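Local coordinates for protein 2,5-dihydroxypyridine 5,6-dioxygenase (Pseudomonas putida KT2440, PDB 7CN3) that catalyses the iron(II)-dependent ring opening of 2,5-dihydroxypyridine by dioxygen between carbons 5 and 6, giving N-formylmaleamate in aerobic nicotinate degradation, at residues Asp71-Cys76 / Asp286-Asp291; Leu169-Ala174 / Pro199-Ala204; Leu229-Gly234 / Tyr261-Ile266; Phe301-Asn306 / Cys317-Pro322. All coordinates share one frame; numbering follows the deposited sequence.

Contact 1 of 4, residues Asp71-Cys76 / Asp286-Asp291; sequences DMTAYC and DGMCMD. With G6C (5-oxidanyl-1H-pyridin-2-one), chain M; EDO (1,2-ethanediol), chain N.
Asp71 and Met288 bring two irregular backbones together, their CA atoms 6.1 Å apart, where a type I beta turn from Asp71 to Ala74 faces the loop that leads into helix 290-294. The carboxylate of Asp71 works in both directions. Within its own turn OD1 accepts from Thr73 N at 2.8 Å, forming an Asx turn, and also from the hydroxyl OG1 of Thr73, which comes in from above the carboxylate plane. Two donors on one oxygen hold the carboxylate in place, and the other oxygen, OD2, is left to face the second loop, 3.4 Å from Met288 CA. A water bridges the two segments there, donating to Asp71 OD2 and to Met288 O, each at 3.0 Å, while Lys220 forms a salt bridge with OD2 and also bonds Gly287 O. Next to these polar groups the thioether of Met288, bent at its last torsion (chi3 66°), crosses the Thr73 side chain at about a right angle. The methyl CG2 of Thr73 lies 4.1 Å from Met288 SD, and Met72 SD reaches Met288 CE more loosely. Met288 SD also faces the bound substrate, in its pyridinone form, 3.9 Å from its CE2; Met290 CE comes to 3.2 Å from its OH. The two methionines thus form part of the substrate pocket. Glu124 receives the backbone N-H groups of both, and their side chains rest on His189 of strand 187-189, so the loop after strand 53-58 meets the loop leading into helix 290-294 beside the edge of the parallel sheet.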
loop_
_atom_site.group_PDB
_atom_site.type_symbol
_atom_site.label_atom_id
_atom_site.label_comp_id
_atom_site.label_asym_id
_atom_site.label_seq_id
_atom_site.Cartn_x
_atom_site.Cartn_y
_atom_site.Cartn_z
ATOM N N ASP C 71 11.107 -21.796 4.055
ATOM C CA ASP C 71 12.324 -21.761 3.257
ATOM C C ASP C 71 12.071 -22.306 1.851
ATOM O O ASP C 71 11.520 -23.394 1.681
ATOM C CB ASP C 71 13.437 -22.558 3.934
ATOM C CG ASP C 71 14.810 -22.297 3.299
ATOM O OD1 ASP C 71 15.091 -22.847 2.209
ATOM O OD2 ASP C 71 15.598 -21.522 3.884
ATOM N N MET C 72 12.518 -21.563 0.843
ATOM C CA MET C 72 12.289 -21.985 -0.538
ATOM C C MET C 72 12.912 -23.343 -0.848
ATOM O O MET C 72 12.405 -24.068 -1.713
ATOM C CB MET C 72 12.825 -20.924 -1.508
ATOM C CG MET C 72 12.275 -19.517 -1.257
ATOM S SD MET C 72 13.232 -18.200 -2.063
ATOM C CE MET C 72 11.937 -16.972 -2.324
ATOM N N THR C 73 14.000 -23.719 -0.167
ATOM C CA THR C 73 14.681 -24.980 -0.484
ATOM C C THR C 73 14.083 -26.178 0.235
ATOM O O THR C 73 14.601 -27.289 0.094
ATOM C CB THR C 73 16.185 -24.907 -0.150
ATOM O OG1 THR C 73 16.389 -24.998 1.274
ATOM C CG2 THR C 73 16.792 -23.607 -0.659
ATOM N N ALA C 74 13.014 -25.984 1.005
ATOM C CA ALA C 74 12.506 -27.064 1.841
ATOM C C ALA C 74 11.898 -28.174 0.990
ATOM O O ALA C 74 12.342 -29.328 1.050
ATOM C CB ALA C 74 11.495 -26.509 2.847
ATOM N N TYR C 75 10.896 -27.835 0.166
ATOM C CA TYR C 75 10.208 -28.794 -0.699
ATOM C C TYR C 75 10.654 -28.587 -2.151
ATOM O O TYR C 75 10.144 -27.713 -2.857
ATOM C CB TYR C 75 8.692 -28.661 -0.543
ATOM C CG TYR C 75 7.925 -29.941 -0.855
ATOM C CD1 TYR C 75 7.545 -30.244 -2.160
ATOM C CD2 TYR C 75 7.600 -30.854 0.146
ATOM C CE1 TYR C 75 6.835 -31.407 -2.464
ATOM C CE2 TYR C 75 6.898 -32.032 -0.149
ATOM C CZ TYR C 75 6.522 -32.294 -1.455
ATOM O OH TYR C 75 5.837 -33.446 -1.765
ATOM N N CYS C 76 11.588 -29.423 -2.601
ATOM C CA CYS C 76 12.146 -29.354 -3.954
ATOM C C CYS C 76 11.430 -30.382 -4.829
ATOM O O CYS C 76 11.939 -31.462 -5.115
ATOM C CB CYS C 76 13.662 -29.593 -3.921
ATOM S SG CYS C 76 14.553 -28.334 -2.922
ATOM N N ASP C 286 14.254 -14.794 7.074
ATOM C CA ASP C 286 14.998 -13.770 6.342
ATOM C C ASP C 286 15.392 -14.244 4.949
ATOM O O ASP C 286 15.395 -13.455 4.001
ATOM C CB ASP C 286 16.248 -13.349 7.121
ATOM C CG ASP C 286 15.915 -12.551 8.384
ATOM O OD1 ASP C 286 14.722 -12.235 8.588
ATOM O OD2 ASP C 286 16.838 -12.250 9.172
ATOM N N GLY C 287 15.755 -15.514 4.811
ATOM C CA GLY C 287 16.206 -16.034 3.530
ATOM C C GLY C 287 16.656 -17.474 3.701
ATOM O O GLY C 287 16.347 -18.115 4.712
ATOM N N MET C 288 17.439 -17.954 2.739
ATOM C CA MET C 288 17.902 -19.338 2.810
ATOM C C MET C 288 19.282 -19.490 3.444
ATOM O O MET C 288 19.770 -20.619 3.558
ATOM C CB MET C 288 17.905 -19.962 1.407
ATOM C CG MET C 288 18.927 -19.365 0.484
ATOM S SD MET C 288 18.877 -20.167 -1.146
ATOM C CE MET C 288 17.275 -19.644 -1.705
ATOM N N CYS C 289 19.929 -18.392 3.841
ATOM C CA CYS C 289 21.246 -18.409 4.481
ATOM C C CYS C 289 22.336 -18.932 3.529
ATOM O O CYS C 289 22.908 -20.020 3.710
ATOM C CB CYS C 289 21.221 -19.245 5.765
ATOM S SG CYS C 289 22.721 -18.995 6.694
ATOM N N MET C 290 22.635 -18.120 2.507
ATOM C CA MET C 290 23.723 -18.468 1.583
ATOM C C MET C 290 25.110 -18.347 2.234
ATOM O O MET C 290 26.063 -18.970 1.751
ATOM C CB MET C 290 23.638 -17.613 0.316
ATOM C CG MET C 290 22.480 -18.028 -0.561
ATOM S SD MET C 290 22.626 -19.757 -1.098
ATOM C CE MET C 290 24.267 -19.758 -1.779
ATOM N N ASP C 291 25.235 -17.589 3.332
ATOM C CA ASP C 291 26.495 -17.536 4.074
ATOM C C ASP C 291 26.929 -18.929 4.499
ATOM O O ASP C 291 28.095 -19.315 4.346
ATOM C CB ASP C 291 26.338 -16.683 5.334
ATOM C CG ASP C 291 26.525 -15.212 5.083
ATOM O OD1 ASP C 291 27.678 -14.735 5.155
ATOM O OD2 ASP C 291 25.496 -14.532 4.878
HETATM O OB G6C M . 20.916 -25.993 -2.954
HETATM C CG G6C M . 21.414 -24.766 -3.275
HETATM C CD1 G6C M . 22.597 -24.718 -4.004
HETATM C CD2 G6C M . 20.756 -23.607 -2.874
HETATM N NE1 G6C M . 23.107 -23.533 -4.335
HETATM C CE2 G6C M . 21.314 -22.388 -3.225
HETATM C CZ G6C M . 22.496 -22.383 -3.967
HETATM O OH G6C M . 23.061 -21.206 -4.348
HETATM C C1 EDO N . 3.170 -32.431 -3.224
HETATM O O1 EDO N . 3.219 -30.998 -3.323
HETATM C C2 EDO N . 2.658 -32.831 -1.844
HETATM O O2 EDO N . 3.126 -31.903 -0.851
HETATM O O HOH W 1 18.111 -23.119 3.470
#

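Contact 2 of 4, residues Leu169-Ala174 / Pro199-Ala204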
loop_
_atom_site.group_PDB
_atom_site.type_symbol
_atom_site.label_atom_id
_atom_site.label_comp_id
_atom_site.label_asym_id
_atom_site.label_seq_id
_atom_site.Cartn_x
_atom_site.Cartn_y
_atom_site.Cartn_z
ATOM N N LEU C 169 34.277 -39.896 -8.401
ATOM C CA LEU C 169 33.824 -38.808 -9.260
ATOM C C LEU C 169 33.963 -39.209 -10.730
ATOM O O LEU C 169 34.505 -40.272 -11.069
ATOM C CB LEU C 169 34.612 -37.523 -8.987
ATOM C CG LEU C 169 34.624 -37.011 -7.553
ATOM C CD1 LEU C 169 35.475 -35.747 -7.461
ATOM C CD2 LEU C 169 33.204 -36.734 -7.107
ATOM N N GLY C 170 33.485 -38.328 -11.609
ATOM C CA GLY C 170 33.573 -38.578 -13.033
ATOM C C GLY C 170 32.224 -38.581 -13.722
ATOM O O GLY C 170 32.046 -37.939 -14.761
ATOM N N GLN C 171 31.254 -39.283 -13.132
ATOM C CA GLN C 171 29.966 -39.468 -13.791
ATOM C C GLN C 171 29.259 -38.151 -14.031
ATOM O O GLN C 171 28.553 -38.000 -15.037
ATOM C CB GLN C 171 29.079 -40.397 -12.970
ATOM C CG GLN C 171 27.655 -40.502 -13.481
ATOM C CD GLN C 171 26.916 -41.704 -12.912
ATOM O OE1 GLN C 171 27.466 -42.473 -12.108
ATOM N NE2 GLN C 171 25.661 -41.880 -13.338
ATOM N N TYR C 172 29.451 -37.183 -13.137
ATOM C CA TYR C 172 28.703 -35.941 -13.136
ATOM C C TYR C 172 29.631 -34.741 -13.281
ATOM O O TYR C 172 30.795 -34.789 -12.870
ATOM C CB TYR C 172 27.876 -35.814 -11.848
ATOM C CG TYR C 172 26.794 -36.860 -11.758
ATOM C CD1 TYR C 172 25.667 -36.793 -12.583
ATOM C CD2 TYR C 172 26.895 -37.927 -10.867
ATOM C CE1 TYR C 172 24.670 -37.749 -12.519
ATOM C CE2 TYR C 172 25.896 -38.895 -10.791
ATOM C CZ TYR C 172 24.786 -38.795 -11.624
ATOM O OH TYR C 172 23.794 -39.745 -11.570
ATOM N N PRO C 173 29.151 -33.665 -13.889
ATOM C CA PRO C 173 30.003 -32.498 -14.124
ATOM C C PRO C 173 30.157 -31.658 -12.863
ATOM O O PRO C 173 29.463 -31.837 -11.861
ATOM C CB PRO C 173 29.243 -31.720 -15.205
ATOM C CG PRO C 173 27.805 -32.073 -14.948
ATOM C CD PRO C 173 27.828 -33.516 -14.525
ATOM N N ALA C 174 31.098 -30.730 -12.937
ATOM C CA ALA C 174 31.305 -29.768 -11.879
ATOM C C ALA C 174 30.432 -28.543 -12.129
ATOM O O ALA C 174 30.245 -28.123 -13.271
ATOM C CB ALA C 174 32.784 -29.389 -11.801
ATOM N N PRO C 199 28.600 -37.284 -6.480
ATOM C CA PRO C 199 29.317 -38.565 -6.547
ATOM C C PRO C 199 28.703 -39.489 -7.586
ATOM O O PRO C 199 27.522 -39.386 -7.920
ATOM C CB PRO C 199 29.138 -39.144 -5.141
ATOM C CG PRO C 199 27.745 -38.623 -4.759
ATOM C CD PRO C 199 27.718 -37.205 -5.301
ATOM N N ASN C 200 29.523 -40.422 -8.084
ATOM C CA ASN C 200 29.000 -41.471 -8.953
ATOM C C ASN C 200 27.849 -42.190 -8.254
ATOM O O ASN C 200 27.821 -42.310 -7.023
ATOM C CB ASN C 200 30.094 -42.479 -9.330
ATOM C CG ASN C 200 31.236 -41.854 -10.132
ATOM O OD1 ASN C 200 31.149 -40.718 -10.598
ATOM N ND2 ASN C 200 32.320 -42.594 -10.272
ATOM N N GLU C 201 26.894 -42.673 -9.049
ATOM C CA GLU C 201 25.682 -43.258 -8.490
ATOM C C GLU C 201 26.008 -44.430 -7.573
ATOM O O GLU C 201 26.893 -45.244 -7.852
ATOM C CB GLU C 201 24.732 -43.715 -9.608
ATOM C CG GLU C 201 23.833 -42.606 -10.164
ATOM C CD GLU C 201 23.007 -41.881 -9.104
ATOM O OE1 GLU C 201 22.161 -42.537 -8.452
ATOM O OE2 GLU C 201 23.186 -40.652 -8.934
ATOM N N ASP C 202 25.304 -44.486 -6.448
ATOM C CA ASP C 202 25.379 -45.615 -5.532
ATOM C C ASP C 202 26.806 -45.886 -5.066
ATOM O O ASP C 202 27.180 -47.032 -4.831
ATOM C CB ASP C 202 24.765 -46.863 -6.168
ATOM C CG ASP C 202 23.420 -46.573 -6.823
ATOM O OD1 ASP C 202 22.503 -46.086 -6.125
ATOM O OD2 ASP C 202 23.292 -46.786 -8.045
ATOM N N SER C 203 27.611 -44.834 -4.879
ATOM C CA SER C 203 29.024 -45.121 -4.613
ATOM C C SER C 203 29.633 -44.421 -3.395
ATOM O O SER C 203 30.604 -44.934 -2.839
ATOM C CB SER C 203 29.870 -44.808 -5.855
ATOM O OG SER C 203 29.991 -43.406 -6.022
ATOM N N ALA C 204 29.104 -43.277 -2.956
ATOM C CA ALA C 204 29.694 -42.610 -1.796
ATOM C C ALA C 204 29.648 -43.516 -0.564
ATOM O O ALA C 204 28.698 -44.277 -0.370
ATOM C CB ALA C 204 28.976 -41.291 -1.514
#
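Asn200 and Gln171 each send a side-chain amide to the backbone of the other loop, Asn200 to Gln171 N and Gln171 to Glu201 N. With its CG beside the backbone N and opposite the carbonyl carbon (chi1 -63°), Asn200 turns its amide toward the other loop: OD1 accepts from Gln171 N at 2.9 Å, the donor tilted 32° from the carbonyl plane, and ND2 gives a weak bond to Leu169 O. Gln171 answers with an extended chain, CG opposite the backbone N (chi1 172°), that carries OE1 to Glu201 N at 3.1 Å. This bond is nearly straight at the hydrogen, although the N-H sits well above the plane of the Gln171 amide. The two loops follow strands 164-168 and 194-197, which belong to two different antiparallel sheets, and these amides join them. An alanine in place of Asn200 would probably leave Gln171 N without its acceptor and Leu169 O without its weak donor, letting the two loops move apart. Beyond the amides, Tyr172 turns a ring edge to Pro199 O, which lies near the ring plane and 3.3 Å from CE2. CG of Gln171 lies over one ring face, offset toward the rim. The phenol OH makes a weak bond to Glu201 OE2 at 2.9 Å, ring and carboxylate standing almost perpendicular. Glu201 folds at chi2, and its CG packs 3.2 Å from the same hydroxyl.

Contact 3 of 4, residues Leu229-Gly234 / Tyr261-Ile266. With FE2 (Fe (II) ion), chain L.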
loop_
_atom_site.group_PDB
_atom_site.type_symbol
_atom_site.label_atom_id
_atom_site.label_comp_id
_atom_site.label_asym_id
_atom_site.label_seq_id
_atom_site.Cartn_x
_atom_site.Cartn_y
_atom_site.Cartn_z
ATOM N N LEU C 229 26.587 -39.422 10.617
ATOM C CA LEU C 229 25.928 -40.000 9.450
ATOM C C LEU C 229 26.778 -41.138 8.886
ATOM O O LEU C 229 27.917 -40.921 8.463
ATOM C CB LEU C 229 25.699 -38.943 8.365
ATOM C CG LEU C 229 24.992 -37.654 8.756
ATOM C CD1 LEU C 229 24.684 -36.794 7.514
ATOM C CD2 LEU C 229 23.723 -37.996 9.510
ATOM N N GLU C 230 26.208 -42.333 8.841
ATOM C CA GLU C 230 26.841 -43.479 8.210
ATOM C C GLU C 230 26.292 -43.627 6.801
ATOM O O GLU C 230 25.068 -43.596 6.604
ATOM C CB GLU C 230 26.603 -44.736 9.044
ATOM C CG GLU C 230 27.232 -44.585 10.450
ATOM C CD GLU C 230 26.679 -45.550 11.489
ATOM O OE1 GLU C 230 25.668 -46.238 11.217
ATOM O OE2 GLU C 230 27.282 -45.626 12.585
ATOM N N ILE C 231 27.201 -43.745 5.827
ATOM C CA ILE C 231 26.886 -43.770 4.400
ATOM C C ILE C 231 27.349 -45.096 3.819
ATOM O O ILE C 231 28.479 -45.531 4.078
ATOM C CB ILE C 231 27.565 -42.615 3.633
ATOM C CG1 ILE C 231 27.460 -41.275 4.380
ATOM C CG2 ILE C 231 27.045 -42.544 2.188
ATOM C CD1 ILE C 231 26.185 -40.616 4.260
ATOM N N GLU C 232 26.504 -45.716 3.001
ATOM C CA GLU C 232 26.880 -46.918 2.264
ATOM C C GLU C 232 26.254 -46.830 0.888
ATOM O O GLU C 232 25.059 -46.539 0.775
ATOM C CB GLU C 232 26.418 -48.211 2.951
ATOM C CG GLU C 232 27.181 -48.575 4.205
ATOM C CD GLU C 232 26.427 -49.558 5.093
ATOM O OE1 GLU C 232 25.828 -50.513 4.561
ATOM O OE2 GLU C 232 26.441 -49.375 6.329
ATOM N N LYS C 233 27.067 -47.080 -0.140
ATOM C CA LYS C 233 26.628 -47.079 -1.535
ATOM C C LYS C 233 25.750 -45.869 -1.854
ATOM O O LYS C 233 24.688 -45.986 -2.464
ATOM C CB LYS C 233 25.911 -48.384 -1.875
ATOM C CG LYS C 233 26.743 -49.617 -1.600
ATOM C CD LYS C 233 25.920 -50.866 -1.827
ATOM C CE LYS C 233 26.758 -52.117 -1.616
ATOM N NZ LYS C 233 26.959 -52.410 -0.170
ATOM N N GLY C 234 26.199 -44.692 -1.418
ATOM C CA GLY C 234 25.565 -43.449 -1.804
ATOM C C GLY C 234 24.384 -43.002 -0.956
ATOM O O GLY C 234 23.813 -41.941 -1.244
ATOM N N TYR C 261 17.461 -40.121 1.660
ATOM C CA TYR C 261 18.736 -40.469 2.276
ATOM C C TYR C 261 19.899 -40.524 1.286
ATOM O O TYR C 261 21.038 -40.742 1.709
ATOM C CB TYR C 261 18.613 -41.808 3.022
ATOM C CG TYR C 261 17.516 -41.787 4.079
ATOM C CD1 TYR C 261 17.681 -41.074 5.253
ATOM C CD2 TYR C 261 16.310 -42.457 3.881
ATOM C CE1 TYR C 261 16.685 -41.031 6.210
ATOM C CE2 TYR C 261 15.312 -42.429 4.829
ATOM C CZ TYR C 261 15.503 -41.708 5.995
ATOM O OH TYR C 261 14.517 -41.650 6.954
ATOM N N GLY C 262 19.658 -40.309 -0.004
ATOM C CA GLY C 262 20.749 -40.346 -0.962
ATOM C C GLY C 262 21.618 -39.105 -0.860
ATOM O O GLY C 262 21.133 -37.996 -0.654
ATOM N N ILE C 263 22.923 -39.290 -1.010
ATOM C CA ILE C 263 23.824 -38.143 -0.992
ATOM C C ILE C 263 23.729 -37.418 -2.326
ATOM O O ILE C 263 23.753 -38.046 -3.389
ATOM C CB ILE C 263 25.264 -38.580 -0.702
ATOM C CG1 ILE C 263 25.338 -39.152 0.710
ATOM C CG2 ILE C 263 26.221 -37.396 -0.889
ATOM C CD1 ILE C 263 25.093 -38.140 1.783
ATOM N N SER C 264 23.593 -36.096 -2.282
ATOM C CA SER C 264 23.538 -35.374 -3.545
ATOM C C SER C 264 24.844 -34.587 -3.743
ATOM O O SER C 264 25.911 -35.206 -3.804
ATOM C CB SER C 264 22.271 -34.513 -3.616
ATOM O OG SER C 264 22.393 -33.293 -2.934
ATOM N N HIS C 265 24.815 -33.263 -3.852
ATOM C CA HIS C 265 26.033 -32.569 -4.268
ATOM C C HIS C 265 27.018 -32.395 -3.108
ATOM O O HIS C 265 26.631 -32.293 -1.944
ATOM C CB HIS C 265 25.702 -31.225 -4.919
ATOM C CG HIS C 265 25.121 -30.216 -3.987
ATOM N ND1 HIS C 265 25.900 -29.450 -3.146
ATOM C CD2 HIS C 265 23.839 -29.821 -3.779
ATOM C CE1 HIS C 265 25.124 -28.645 -2.440
ATOM N NE2 HIS C 265 23.874 -28.833 -2.822
ATOM N N ILE C 266 28.311 -32.374 -3.453
ATOM C CA ILE C 266 29.431 -32.287 -2.514
ATOM C C ILE C 266 30.445 -31.290 -3.072
ATOM O O ILE C 266 30.672 -31.243 -4.283
ATOM C CB ILE C 266 30.095 -33.666 -2.309
ATOM C CG1 ILE C 266 30.434 -34.278 -3.676
ATOM C CG2 ILE C 266 29.205 -34.621 -1.502
ATOM C CD1 ILE C 266 31.219 -35.578 -3.602
HETATM FE FE FE2 L . 21.825 -29.273 -1.829
HETATM O O HOH W 2 24.822 -40.723 -3.863
HETATM O O HOH W 3 20.610 -30.414 -3.421
HETATM O O HOH W 4 22.061 -27.045 -1.983
#
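A single carbonyl, Gly234 O, does most of the polar work between these segments: Ile263 N donates to it at 2.8 Å with an angle of 174° at the hydrogen, and a water donates to it as well. That same water also donates to Ile263 O, bridging the two residues. Gly234 and Lys233 form the turn of a beta hairpin made by antiparallel strands 227-232 and 235-241, and the contact joins this three-stranded sheet to the five-stranded antiparallel one containing 263-269. Gly234 has positive phi, and a CB here would collide with the carbonyl O of Lys233, which calls for glycine. The CA of Gly262 adds a CH...O contact to Gly234 O, 3.5 Å away. Packing supplies the rest. Ile231 and Ile263 cross at about a right angle, each with CG1 opposite its own carbonyl carbon, and their terminal CD1 methyls come within 3.7 Å of each other. Ile236 of the next strand also packs on Ile231. Farther along strand 263-269 the chain reaches the metal: the ring of His265 is met at its edge, in plane, by one of the waters on the iron, and His265 NE2 binds iron(II) at 2.3 Å.

Contact 4 of 4, residues Phe301-Asn306 / Cys317-Pro322. With FE2 (Fe (II) ion), chain L; G6C (5-oxidanyl-1H-pyridin-2-one), chain M.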
loop_
_atom_site.group_PDB
_atom_site.type_symbol
_atom_site.label_atom_id
_atom_site.label_comp_id
_atom_site.label_asym_id
_atom_site.label_seq_id
_atom_site.Cartn_x
_atom_site.Cartn_y
_atom_site.Cartn_z
ATOM N N PHE C 301 27.997 -30.852 1.879
ATOM C CA PHE C 301 27.299 -31.939 1.199
ATOM C C PHE C 301 25.797 -31.755 1.374
ATOM O O PHE C 301 25.324 -30.898 2.127
ATOM C CB PHE C 301 27.726 -33.315 1.705
ATOM C CG PHE C 301 27.327 -33.590 3.113
ATOM C CD1 PHE C 301 27.996 -32.992 4.165
ATOM C CD2 PHE C 301 26.277 -34.446 3.382
ATOM C CE1 PHE C 301 27.627 -33.255 5.470
ATOM C CE2 PHE C 301 25.901 -34.717 4.676
ATOM C CZ PHE C 301 26.573 -34.120 5.722
ATOM N N SER C 302 25.049 -32.585 0.663
ATOM C CA SER C 302 23.629 -32.361 0.524
ATOM C C SER C 302 22.960 -33.713 0.385
ATOM O O SER C 302 23.603 -34.705 0.040
ATOM C CB SER C 302 23.345 -31.451 -0.690
ATOM O OG SER C 302 21.951 -31.297 -0.886
ATOM N N THR C 303 21.656 -33.741 0.641
ATOM C CA THR C 303 20.883 -34.973 0.582
ATOM C C THR C 303 19.673 -34.817 -0.335
ATOM O O THR C 303 19.153 -33.721 -0.535
ATOM C CB THR C 303 20.388 -35.365 1.964
ATOM O OG1 THR C 303 19.589 -34.286 2.453
ATOM C CG2 THR C 303 21.556 -35.604 2.912
ATOM N N GLY C 304 19.195 -35.945 -0.852
ATOM C CA GLY C 304 17.928 -35.969 -1.532
ATOM C C GLY C 304 18.035 -36.012 -3.045
ATOM O O GLY C 304 18.544 -36.976 -3.632
ATOM N N PRO C 305 17.544 -34.960 -3.704
ATOM C CA PRO C 305 17.367 -35.012 -5.162
ATOM C C PRO C 305 18.656 -34.788 -5.933
ATOM O O PRO C 305 19.519 -33.994 -5.555
ATOM C CB PRO C 305 16.371 -33.878 -5.430
ATOM C CG PRO C 305 16.673 -32.877 -4.341
ATOM C CD PRO C 305 16.995 -33.720 -3.124
ATOM N N ASN C 306 18.772 -35.505 -7.039
ATOM C CA ASN C 306 19.883 -35.343 -7.967
ATOM C C ASN C 306 19.361 -35.302 -9.390
ATOM O O ASN C 306 20.107 -35.565 -10.332
ATOM C CB ASN C 306 20.907 -36.470 -7.809
ATOM C CG ASN C 306 20.310 -37.865 -8.074
ATOM O OD1 ASN C 306 19.138 -38.009 -8.447
ATOM N ND2 ASN C 306 21.133 -38.900 -7.881
ATOM N N CYS C 317 12.477 -33.868 -0.208
ATOM C CA CYS C 317 13.212 -33.529 1.007
ATOM C C CYS C 317 14.666 -33.252 0.691
ATOM O O CYS C 317 15.383 -34.124 0.199
ATOM C CB CYS C 317 13.130 -34.642 2.044
ATOM S SG CYS C 317 14.208 -34.311 3.472
ATOM N N HIS C 318 15.124 -32.067 1.040
ATOM C CA HIS C 318 16.434 -31.642 0.609
ATOM C C HIS C 318 17.167 -30.874 1.709
ATOM O O HIS C 318 16.646 -29.874 2.215
ATOM C CB HIS C 318 16.282 -30.773 -0.619
ATOM C CG HIS C 318 17.564 -30.186 -1.033
ATOM N ND1 HIS C 318 17.897 -28.872 -0.792
ATOM C CD2 HIS C 318 18.654 -30.773 -1.562
ATOM C CE1 HIS C 318 19.124 -28.663 -1.219
ATOM N NE2 HIS C 318 19.600 -29.802 -1.688
ATOM N N LEU C 319 18.382 -31.322 2.058
ATOM C CA LEU C 319 19.174 -30.717 3.126
ATOM C C LEU C 319 20.548 -30.294 2.614
ATOM O O LEU C 319 21.176 -31.021 1.834
ATOM C CB LEU C 319 19.358 -31.675 4.315
ATOM C CG LEU C 319 18.128 -32.380 4.905
ATOM C CD1 LEU C 319 18.543 -33.417 5.940
ATOM C CD2 LEU C 319 17.130 -31.373 5.480
ATOM N N ASP C 320 21.003 -29.111 3.063
ATOM C CA ASP C 320 22.354 -28.595 2.818
ATOM C C ASP C 320 23.093 -28.521 4.142
ATOM O O ASP C 320 22.638 -27.833 5.055
ATOM C CB ASP C 320 22.323 -27.204 2.185
ATOM C CG ASP C 320 22.085 -27.246 0.673
ATOM O OD1 ASP C 320 22.672 -28.106 -0.009
ATOM O OD2 ASP C 320 21.303 -26.424 0.140
ATOM N N ILE C 321 24.224 -29.224 4.247
ATOM C CA ILE C 321 24.944 -29.351 5.515
ATOM C C ILE C 321 26.400 -28.911 5.356
ATOM O O ILE C 321 27.214 -29.668 4.800
ATOM C CB ILE C 321 24.861 -30.797 6.034
ATOM C CG1 ILE C 321 23.388 -31.192 6.245
ATOM C CG2 ILE C 321 25.648 -30.948 7.338
ATOM C CD1 ILE C 321 23.135 -32.692 6.553
ATOM N N PRO C 322 26.780 -27.714 5.817
ATOM C CA PRO C 322 28.204 -27.345 5.820
ATOM C C PRO C 322 28.946 -27.782 7.081
ATOM O O PRO C 322 28.451 -27.679 8.207
ATOM C CB PRO C 322 28.152 -25.812 5.711
ATOM C CG PRO C 322 26.895 -25.444 6.394
ATOM C CD PRO C 322 25.912 -26.553 6.113
HETATM FE FE FE2 L . 21.825 -29.273 -1.829
HETATM O OB G6C M . 20.916 -25.993 -2.954
HETATM C CG G6C M . 21.414 -24.766 -3.275
HETATM C CD1 G6C M . 22.597 -24.718 -4.004
HETATM C CD2 G6C M . 20.756 -23.607 -2.874
HETATM N NE1 G6C M . 23.107 -23.533 -4.335
HETATM C CE2 G6C M . 21.314 -22.388 -3.225
HETATM C CZ G6C M . 22.496 -22.383 -3.967
HETATM O OH G6C M . 23.061 -21.206 -4.348
HETATM O O HOH W 5 17.099 -35.144 1.788
HETATM O O HOH W 3 20.610 -30.414 -3.421
HETATM O O HOH W 4 22.061 -27.045 -1.983
#
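Ser302, His318 and Asp320 meet at iron(II), Ser302 OG binding at 2.2 Å, His318 NE2 and Asp320 OD1 each at 2.3 Å; His265 and two waters complete six ligands. Ser302 OG, opposite its backbone N (chi1 176°), also donates to Leu319 O at 2.8 Å, from above the carbonyl plane, which helps fix the serine's rotation. Leu319 O accepts from Thr303 N as well, this donor lying in the carbonyl plane. Asp320 OD2 does not coordinate the iron; Arg293 forms a salt bridge with it, and it lies 3.1 Å from OB of the bound pyridinone. The strands run antiparallel, with Phe301 and Ile321 as a hydrogen-bonded pair whose N-H groups each reach the other's carbonyl. A water ties Thr303 OG1 to Cys317 O. On the sheet face away from the iron, Ile321 CB sits over one face of the Phe301 ring, 4.0 Å from its centroid in a CH-pi contact, while CG2 touches CE1 at 3.6 Å. Replacing Phe301 with an alanine is likely to strip Ile321 of this ring cover and open a gap between the sheet and Leu208. Pro305 CD lies at the edge of the His318 ring, by CD2. The whole is a non-haem iron(II) site of two histidines, one carboxylate and a serine, the histidines nearly opposite across the metal rather than facial as in the classic triad.

In the fold
Contacts 3 and 4 are buried and share the five-stranded antiparallel sheet, where strands 263-269 and 299-303 are neighbours; contact 3 gives the iron one protein ligand and contact 4 three. Contact 4 is a regular strand pair, with metal bonds on one face and aromatic packing on the other, whereas contact 3 joins two sheets through one carbonyl and a pair of isoleucines. Contacts 1 and 2, both partly buried, are made of loops: contact 1 relies on a water bridge and thioether packing, contact 2 on amide-to-backbone bonds. Contact 1 touches contact 4 at His318 and lines the substrate pocket; contact 2 lies farther out, its centre about 25 Å from that of contact 1, and meets contact 3 through Ala204 and Gly234.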